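TCR alpha chain (Gallus gallus, PDB 6LIR) pairs with the TCR beta chain to form the chicken alpha-beta T-cell receptor, which probably recognises peptide antigen presented by MHC molecules. Local coordinates at residues K52-P57 with S70-A75; I16-S21 with T101-S106. One frame throughout, in Å; residues are numbered along the deposited sequence.

Contact 1: residues K52-P57 with S70-A75; sequences KEVPDP and SALWLA
L72 and L74 meet V54 and P57 across the outer sheet of an immunoglobulin V-set sandwich. The strands 51-54 and 69-74 are not neighbours: strand 59-63 lies between them, as backbone hydrogen bonds from K52 to L61 and from A71 to S62 establish. With 51-54 hydrogen-bonded to 59-63, the C'' strand belongs to this sheet rather than to the one holding 42-47, the strand switch known from TCR V-alpha domains.

Along 70-75, S70 comes first; its OG is hydrogen-bonded to NE1 of W32, on the facing sheet, which marks the interior side of the strand. L72 points to that same side. Its CG lies anti to the backbone N (chi1 -177°), and CD1 extends to 4.0 Å from V54 CG2. The two side chains cross at about a right angle, and this methyl pair is the one place where they come within 4.2 Å. On V54 it is the branch beside the backbone N that is used, CG1 being turned beside the carbonyl carbon.

W73 turns to the outer surface of the sheet, and L74 returns to the interior. Here the backbones are nearest, with P57 CA and L74 CA 6.4 Å apart. The peptide bond before P57 is cis, with D56 CA and P57 CA 3.0 Å apart, and P57 CB points toward strand 69-74. The facing sheet covers both pairs: V45 packs on V54, L44 and W32 on L72, and Y85 of strand 84-90 on L72, L74 and P57. With L74 CG beside its own backbone N (chi1 -73°), L74 CD2, with CG behind it, approaches the ring obliquely: P57 CG lies 3.8 Å from L74 CD2 and 4.0 Å from L74 CG.

Contact 2: residues I16-S21 with T101-S106; sequences INITCS and TGTRLS
T103 OG1 is gripped by two groups: it is hydrogen-bonded to the backbone O of E5, and water 1 donates a hydrogen bond to it, with 2.7 Å between the water oxygen and T103 OG1. The same water donates to the backbone O of T19 at 2.8 Å. The angle T19 O to water 1 to T103 OG1, about 114°, suits a molecule using both of its hydrogens, one for each strand. The hydroxyl stands beside the T103 backbone N (chi1 -67°), which turns it to the water.

Next to this polar bridge the contact is apolar. I18 CG2 lies 3.7 Å from T103 CB and 3.9 Å from T103 CG2, so a single methyl rests against the threonine branch point while the two side chains slide past each other in opposite directions. The CA atoms of I18 and T103 are 7.3 Å apart, too far for backbone pairing; the side chains fill the interval.

Two residues on, L105 CD1 is met by both arms of I16: by CD1 at 4.0 Å and by CG2 at 4.1 Å. A8 touches both I16 and L105, and L74 backs the leucine, whereas R104 points away and forms a salt bridge with E170 of the TCR beta chain.

C20, disulfide-bonded to C87, pins the two sheets nearby. G102 is the second glycine of the F-G-x-G sequence, at the break in strand 97-108; at its phi of 89° a side chain would jam against the carbonyl O of T101. Strand B (16-21), outermost in its sheet, thus packs across the core on strand G (97-108) of the other, with A' (7-11) beside G, as in V-type immunoglobulin domains.

How the contacts relate
From the N terminus, the chain first passes 16-21, the opening segment of contact 2, then runs through strands 29-35 and 42-47 of the facing sheet before returning at 52-57, where contact 1 begins. Contact 1 closes a short loop of 12 intervening residues at 70-75. Contact 2 closes only at 101-106, after 79 intervening residues, so contact 1 is nested wholly inside it and the loops do not cross. Contact 1 spans three strands of one sheet, whereas contact 2 joins that sheet to the facing one. They meet where strand 69-74 pairs with 16-21, L72 N lying 2.8 Å from I18 O, a probable hydrogen bond. The contact centres are about 12 Å apart.

Contact 1: residues K52-P57 with S70-A75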
ATOM      1  N   LYS A  52       8.416  10.809 -24.985  1.00 35.09           N
ATOM      2  CA  LYS A  52       7.090  11.381 -24.795  1.00 35.70           C
ATOM      3  C   LYS A  52       6.979  11.997 -23.405  1.00 37.02           C
ATOM      4  O   LYS A  52       7.362  11.383 -22.404  1.00 35.41           O
ATOM      5  CB  LYS A  52       5.992  10.330 -25.000  1.00 34.89           C
ATOM      6  CG  LYS A  52       4.597  10.929 -25.085  1.00 43.27           C
ATOM      7  CD  LYS A  52       3.549   9.871 -25.379  1.00 41.20           C
ATOM      8  CE  LYS A  52       2.166  10.482 -25.541  1.00 49.69           C
ATOM      9  NZ  LYS A  52       1.125   9.430 -25.753  1.00 48.23           N
ATOM     10  N   GLU A  53       6.453  13.214 -23.359  1.00 35.42           N
ATOM     11  CA  GLU A  53       6.206  13.916 -22.108  1.00 42.83           C
ATOM     12  C   GLU A  53       5.121  13.233 -21.288  1.00 42.83           C
ATOM     13  O   GLU A  53       4.170  12.671 -21.822  1.00 42.28           O
ATOM     14  CB  GLU A  53       5.808  15.366 -22.371  1.00 48.64           C
ATOM     15  CG  GLU A  53       6.648  16.052 -23.428  1.00 55.21           C
ATOM     16  CD  GLU A  53       7.569  17.109 -22.845  1.00 65.07           C
ATOM     17  OE1 GLU A  53       8.011  17.992 -23.611  1.00 74.24           O
ATOM     18  OE2 GLU A  53       7.864  17.054 -21.631  1.00 71.48           O
ATOM     19  N   VAL A  54       5.282  13.258 -19.971  1.00 38.98           N
ATOM     20  CA  VAL A  54       4.340  12.644 -19.043  1.00 34.35           C
ATOM     21  C   VAL A  54       3.693  13.756 -18.252  1.00 36.30           C
ATOM     22  O   VAL A  54       4.398  14.559 -17.625  1.00 38.23           O
ATOM     23  CB  VAL A  54       5.041  11.664 -18.082  1.00 38.26           C
ATOM     24  CG1 VAL A  54       4.041  11.009 -17.144  1.00 42.25           C
ATOM     25  CG2 VAL A  54       5.874  10.653 -18.847  1.00 38.07           C
ATOM     26  N   PRO A  55       2.363  13.853 -18.222  1.00 45.66           N
ATOM     27  CA  PRO A  55       1.723  14.916 -17.425  1.00 46.82           C
ATOM     28  C   PRO A  55       1.938  14.756 -15.932  1.00 44.11           C
ATOM     29  O   PRO A  55       2.330  15.704 -15.249  1.00 46.15           O
ATOM     30  CB  PRO A  55       0.236  14.802 -17.825  1.00 46.72           C
ATOM     31  CG  PRO A  55       0.098  13.442 -18.468  1.00 51.14           C
ATOM     32  CD  PRO A  55       1.406  13.139 -19.095  1.00 41.26           C
ATOM     33  N   ASP A  56       1.712  13.554 -15.416  1.00 43.78           N
ATOM     34  CA  ASP A  56       1.724  13.319 -13.981  1.00 39.49           C
ATOM     35  C   ASP A  56       2.144  11.879 -13.708  1.00 44.46           C
ATOM     36  O   ASP A  56       1.467  10.943 -14.154  1.00 41.31           O
ATOM     37  CB  ASP A  56       0.339  13.622 -13.399  1.00 42.88           C
ATOM     38  CG  ASP A  56       0.276  13.443 -11.892  1.00 47.56           C
ATOM     39  OD1 ASP A  56       1.311  13.606 -11.211  1.00 47.98           O
ATOM     40  OD2 ASP A  56      -0.823  13.142 -11.381  1.00 54.50           O
ATOM     41  N   PRO A  57       3.278  11.650 -13.024  1.00 38.88           N
ATOM     42  CA  PRO A  57       4.194  12.650 -12.470  1.00 35.84           C
ATOM     43  C   PRO A  57       5.057  13.266 -13.558  1.00 39.90           C
ATOM     44  O   PRO A  57       5.477  12.555 -14.473  1.00 34.70           O
ATOM     45  CB  PRO A  57       5.043  11.839 -11.490  1.00 36.15           C
ATOM     46  CG  PRO A  57       5.079  10.470 -12.095  1.00 36.82           C
ATOM     47  CD  PRO A  57       3.729  10.276 -12.740  1.00 38.01           C
ATOM     48  N   SER A  70      13.072   0.763 -22.309  1.00 35.95           N
ATOM     49  CA  SER A  70      12.563   2.113 -22.138  1.00 38.06           C
ATOM     50  C   SER A  70      12.952   2.612 -20.753  1.00 36.90           C
ATOM     51  O   SER A  70      13.444   1.857 -19.909  1.00 33.93           O
ATOM     52  CB  SER A  70      11.044   2.167 -22.338  1.00 35.66           C
ATOM     53  OG  SER A  70      10.362   1.703 -21.184  1.00 36.21           O
ATOM     54  N   ALA A  71      12.718   3.899 -20.527  1.00 27.31           N
ATOM     55  CA  ALA A  71      13.083   4.533 -19.271  1.00 34.59           C
ATOM     56  C   ALA A  71      12.064   5.611 -18.956  1.00 31.46           C
ATOM     57  O   ALA A  71      11.740   6.436 -19.815  1.00 30.22           O
ATOM     58  CB  ALA A  71      14.491   5.141 -19.329  1.00 28.82           C
ATOM     59  N   LEU A  72      11.566   5.593 -17.724  1.00 29.65           N
ATOM     60  CA  LEU A  72      10.642   6.598 -17.227  1.00 32.38           C
ATOM     61  C   LEU A  72      11.411   7.559 -16.332  1.00 33.21           C
ATOM     62  O   LEU A  72      11.922   7.162 -15.278  1.00 29.27           O
ATOM     63  CB  LEU A  72       9.491   5.956 -16.455  1.00 30.72           C
ATOM     64  CG  LEU A  72       8.445   6.952 -15.958  1.00 28.57           C
ATOM     65  CD1 LEU A  72       7.708   7.578 -17.135  1.00 30.76           C
ATOM     66  CD2 LEU A  72       7.468   6.290 -14.996  1.00 31.74           C
ATOM     67  N   TRP A  73      11.501   8.813 -16.754  1.00 32.60           N
ATOM     68  CA  TRP A  73      12.197   9.843 -15.996  1.00 29.40           C
ATOM     69  C   TRP A  73      11.160  10.673 -15.257  1.00 28.34           C
ATOM     70  O   TRP A  73      10.256  11.234 -15.881  1.00 30.48           O
ATOM     71  CB  TRP A  73      13.037  10.733 -16.914  1.00 30.88           C
ATOM     72  CG  TRP A  73      13.604  11.960 -16.230  1.00 31.41           C
ATOM     73  CD1 TRP A  73      13.194  13.253 -16.392  1.00 34.18           C
ATOM     74  CD2 TRP A  73      14.687  12.000 -15.290  1.00 27.66           C
ATOM     75  NE1 TRP A  73      13.955  14.096 -15.609  1.00 33.24           N
ATOM     76  CE2 TRP A  73      14.877  13.350 -14.924  1.00 32.31           C
ATOM     77  CE3 TRP A  73      15.513  11.025 -14.722  1.00 31.44           C
ATOM     78  CZ2 TRP A  73      15.861  13.749 -14.019  1.00 32.03           C
ATOM     79  CZ3 TRP A  73      16.493  11.423 -13.822  1.00 34.15           C
ATOM     80  CH2 TRP A  73      16.656  12.772 -13.480  1.00 31.43           C
ATOM     81  N   LEU A  74      11.269  10.717 -13.934  1.00 30.10           N
ATOM     82  CA  LEU A  74      10.443  11.589 -13.107  1.00 35.84           C
ATOM     83  C   LEU A  74      11.250  12.849 -12.815  1.00 34.20           C
ATOM     84  O   LEU A  74      12.294  12.778 -12.166  1.00 32.65           O
ATOM     85  CB  LEU A  74      10.040  10.888 -11.809  1.00 28.28           C
ATOM     86  CG  LEU A  74       8.987   9.775 -11.878  1.00 37.37           C
ATOM     87  CD1 LEU A  74       9.582   8.478 -12.393  1.00 32.51           C
ATOM     88  CD2 LEU A  74       8.362   9.563 -10.507  1.00 39.97           C
ATOM     89  N   ALA A  75      10.768  13.998 -13.283  1.00 30.28           N
ATOM     90  CA  ALA A  75      11.597  15.201 -13.237  1.00 34.45           C
ATOM     91  C   ALA A  75      11.585  15.870 -11.869  1.00 36.56           C
ATOM     92  O   ALA A  75      12.547  16.560 -11.512  1.00 34.37           O
ATOM     93  CB  ALA A  75      11.145  16.199 -14.294  1.00 35.27           C
TER

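Contact 2: residues I16-S21 with T101-S106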
ATOM      1  N   ILE A  16      14.674  11.118 -10.930  1.00 36.11           N
ATOM      2  CA  ILE A  16      15.156   9.741 -10.924  1.00 30.84           C
ATOM      3  C   ILE A  16      14.643   9.014 -12.160  1.00 35.68           C
ATOM      4  O   ILE A  16      13.520   9.239 -12.627  1.00 29.86           O
ATOM      5  CB  ILE A  16      14.752   8.998  -9.633  1.00 39.91           C
ATOM      6  CG1 ILE A  16      15.472   7.646  -9.556  1.00 37.51           C
ATOM      7  CG2 ILE A  16      13.236   8.834  -9.547  1.00 34.87           C
ATOM      8  CD1 ILE A  16      15.317   6.930  -8.238  1.00 42.34           C
ATOM      9  N   ASN A  17      15.488   8.126 -12.672  1.00 32.48           N
ATOM     10  CA  ASN A  17      15.225   7.327 -13.857  1.00 34.62           C
ATOM     11  C   ASN A  17      14.811   5.919 -13.446  1.00 32.91           C
ATOM     12  O   ASN A  17      15.477   5.286 -12.620  1.00 36.92           O
ATOM     13  CB  ASN A  17      16.469   7.278 -14.744  1.00 29.16           C
ATOM     14  CG  ASN A  17      16.153   6.896 -16.173  1.00 35.75           C
ATOM     15  OD1 ASN A  17      15.212   7.416 -16.775  1.00 34.58           O
ATOM     16  ND2 ASN A  17      16.938   5.982 -16.725  1.00 33.98           N
ATOM     17  N   ILE A  18      13.724   5.423 -14.026  1.00 28.31           N
ATOM     18  CA  ILE A  18      13.258   4.065 -13.764  1.00 29.11           C
ATOM     19  C   ILE A  18      13.351   3.307 -15.084  1.00 33.77           C
ATOM     20  O   ILE A  18      12.675   3.655 -16.060  1.00 30.43           O
ATOM     21  CB  ILE A  18      11.832   4.039 -13.200  1.00 28.49           C
ATOM     22  CG1 ILE A  18      11.741   4.907 -11.940  1.00 32.00           C
ATOM     23  CG2 ILE A  18      11.405   2.612 -12.869  1.00 28.39           C
ATOM     24  CD1 ILE A  18      10.393   4.837 -11.257  1.00 33.54           C
ATOM     25  N   THR A  19      14.222   2.300 -15.127  1.00 34.11           N
ATOM     26  CA  THR A  19      14.504   1.562 -16.350  1.00 36.75           C
ATOM     27  C   THR A  19      13.564   0.375 -16.524  1.00 34.42           C
ATOM     28  O   THR A  19      12.923  -0.095 -15.582  1.00 36.41           O
ATOM     29  CB  THR A  19      15.951   1.062 -16.368  1.00 39.51           C
ATOM     30  OG1 THR A  19      16.154   0.149 -15.283  1.00 44.02           O
ATOM     31  CG2 THR A  19      16.931   2.224 -16.243  1.00 39.94           C
ATOM     32  N   CYS A  20      13.546  -0.149 -17.745  1.00 38.87           N
ATOM     33  CA  CYS A  20      12.764  -1.331 -18.085  1.00 37.88           C
ATOM     34  C   CYS A  20      13.447  -1.977 -19.278  1.00 41.09           C
ATOM     35  O   CYS A  20      13.629  -1.327 -20.310  1.00 39.78           O
ATOM     36  CB  CYS A  20      11.309  -0.974 -18.404  1.00 36.94           C
ATOM     37  SG  CYS A  20      10.294  -2.350 -19.002  1.00 43.83           S
ATOM     38  N   SER A  21      13.858  -3.234 -19.120  1.00 37.21           N
ATOM     39  CA  SER A  21      14.650  -3.949 -20.108  1.00 40.71           C
ATOM     40  C   SER A  21      13.926  -5.226 -20.514  1.00 39.46           C
ATOM     41  O   SER A  21      13.531  -6.021 -19.654  1.00 42.64           O
ATOM     42  CB  SER A  21      16.037  -4.271 -19.543  1.00 40.56           C
ATOM     43  OG  SER A  21      16.696  -5.248 -20.325  1.00 55.34           O
ATOM     44  N   THR A 101       8.322  -6.547 -13.603  1.00 41.62           N
ATOM     45  CA  THR A 101       8.246  -6.952 -12.207  1.00 44.47           C
ATOM     46  C   THR A 101       7.944  -5.784 -11.272  1.00 45.42           C
ATOM     47  O   THR A 101       7.641  -6.017 -10.099  1.00 44.44           O
ATOM     48  CB  THR A 101       9.545  -7.634 -11.791  1.00 47.10           C
ATOM     49  OG1 THR A 101      10.654  -6.927 -12.354  1.00 55.11           O
ATOM     50  CG2 THR A 101       9.562  -9.076 -12.282  1.00 47.86           C
ATOM     51  N   GLY A 102       8.036  -4.545 -11.751  1.00 41.30           N
ATOM     52  CA  GLY A 102       7.714  -3.395 -10.935  1.00 36.56           C
ATOM     53  C   GLY A 102       8.886  -2.852 -10.148  1.00 39.95           C
ATOM     54  O   GLY A 102       9.680  -3.618  -9.591  1.00 42.33           O
ATOM     55  N   THR A 103       9.020  -1.529 -10.118  1.00 30.96           N
ATOM     56  CA  THR A 103      10.059  -0.854  -9.353  1.00 33.87           C
ATOM     57  C   THR A 103       9.399  -0.031  -8.254  1.00 33.97           C
ATOM     58  O   THR A 103       8.562   0.834  -8.539  1.00 32.70           O
ATOM     59  CB  THR A 103      10.922   0.026 -10.257  1.00 32.71           C
ATOM     60  OG1 THR A 103      11.658  -0.813 -11.158  1.00 31.94           O
ATOM     61  CG2 THR A 103      11.907   0.845  -9.424  1.00 34.31           C
ATOM     62  N   ARG A 104       9.778  -0.297  -7.008  1.00 36.39           N
ATOM     63  CA  ARG A 104       9.174   0.363  -5.853  1.00 39.29           C
ATOM     64  C   ARG A 104       9.953   1.641  -5.574  1.00 37.72           C
ATOM     65  O   ARG A 104      11.090   1.587  -5.097  1.00 37.52           O
ATOM     66  CB  ARG A 104       9.173  -0.541  -4.623  1.00 37.19           C
ATOM     67  CG  ARG A 104       8.568   0.155  -3.440  1.00 48.17           C
ATOM     68  CD  ARG A 104       8.232  -0.737  -2.253  1.00 56.47           C
ATOM     69  NE  ARG A 104       7.922   0.112  -1.157  1.00 68.44           N
ATOM     70  CZ  ARG A 104       6.711   0.601  -0.876  1.00 72.19           C
ATOM     71  NH1 ARG A 104       6.469   1.421   0.141  1.00 67.78           N
ATOM     72  NH2 ARG A 104       5.678   0.242  -1.627  1.00 63.31           N
ATOM     73  N   LEU A 105       9.352   2.788  -5.881  1.00 33.26           N
ATOM     74  CA  LEU A 105      10.025   4.068  -5.705  1.00 36.68           C
ATOM     75  C   LEU A 105       9.740   4.626  -4.317  1.00 36.81           C
ATOM     76  O   LEU A 105       8.586   4.681  -3.882  1.00 37.78           O
ATOM     77  CB  LEU A 105       9.595   5.081  -6.768  1.00 33.84           C
ATOM     78  CG  LEU A 105      10.175   6.489  -6.554  1.00 32.23           C
ATOM     79  CD1 LEU A 105      11.698   6.453  -6.590  1.00 27.49           C
ATOM     80  CD2 LEU A 105       9.629   7.495  -7.561  1.00 31.74           C
ATOM     81  N   SER A 106      10.800   5.037  -3.635  1.00 39.15           N
ATOM     82  CA  SER A 106      10.730   5.695  -2.339  1.00 44.70           C
ATOM     83  C   SER A 106      11.244   7.115  -2.516  1.00 45.57           C
ATOM     84  O   SER A 106      12.279   7.323  -3.156  1.00 45.14           O
ATOM     85  CB  SER A 106      11.564   4.952  -1.292  1.00 47.20           C
ATOM     86  OG  SER A 106      10.785   3.988  -0.608  1.00 61.39           O
TER
HETATM   87  O   HOH W   1      13.708  -0.397 -12.897  1.00 34.35           O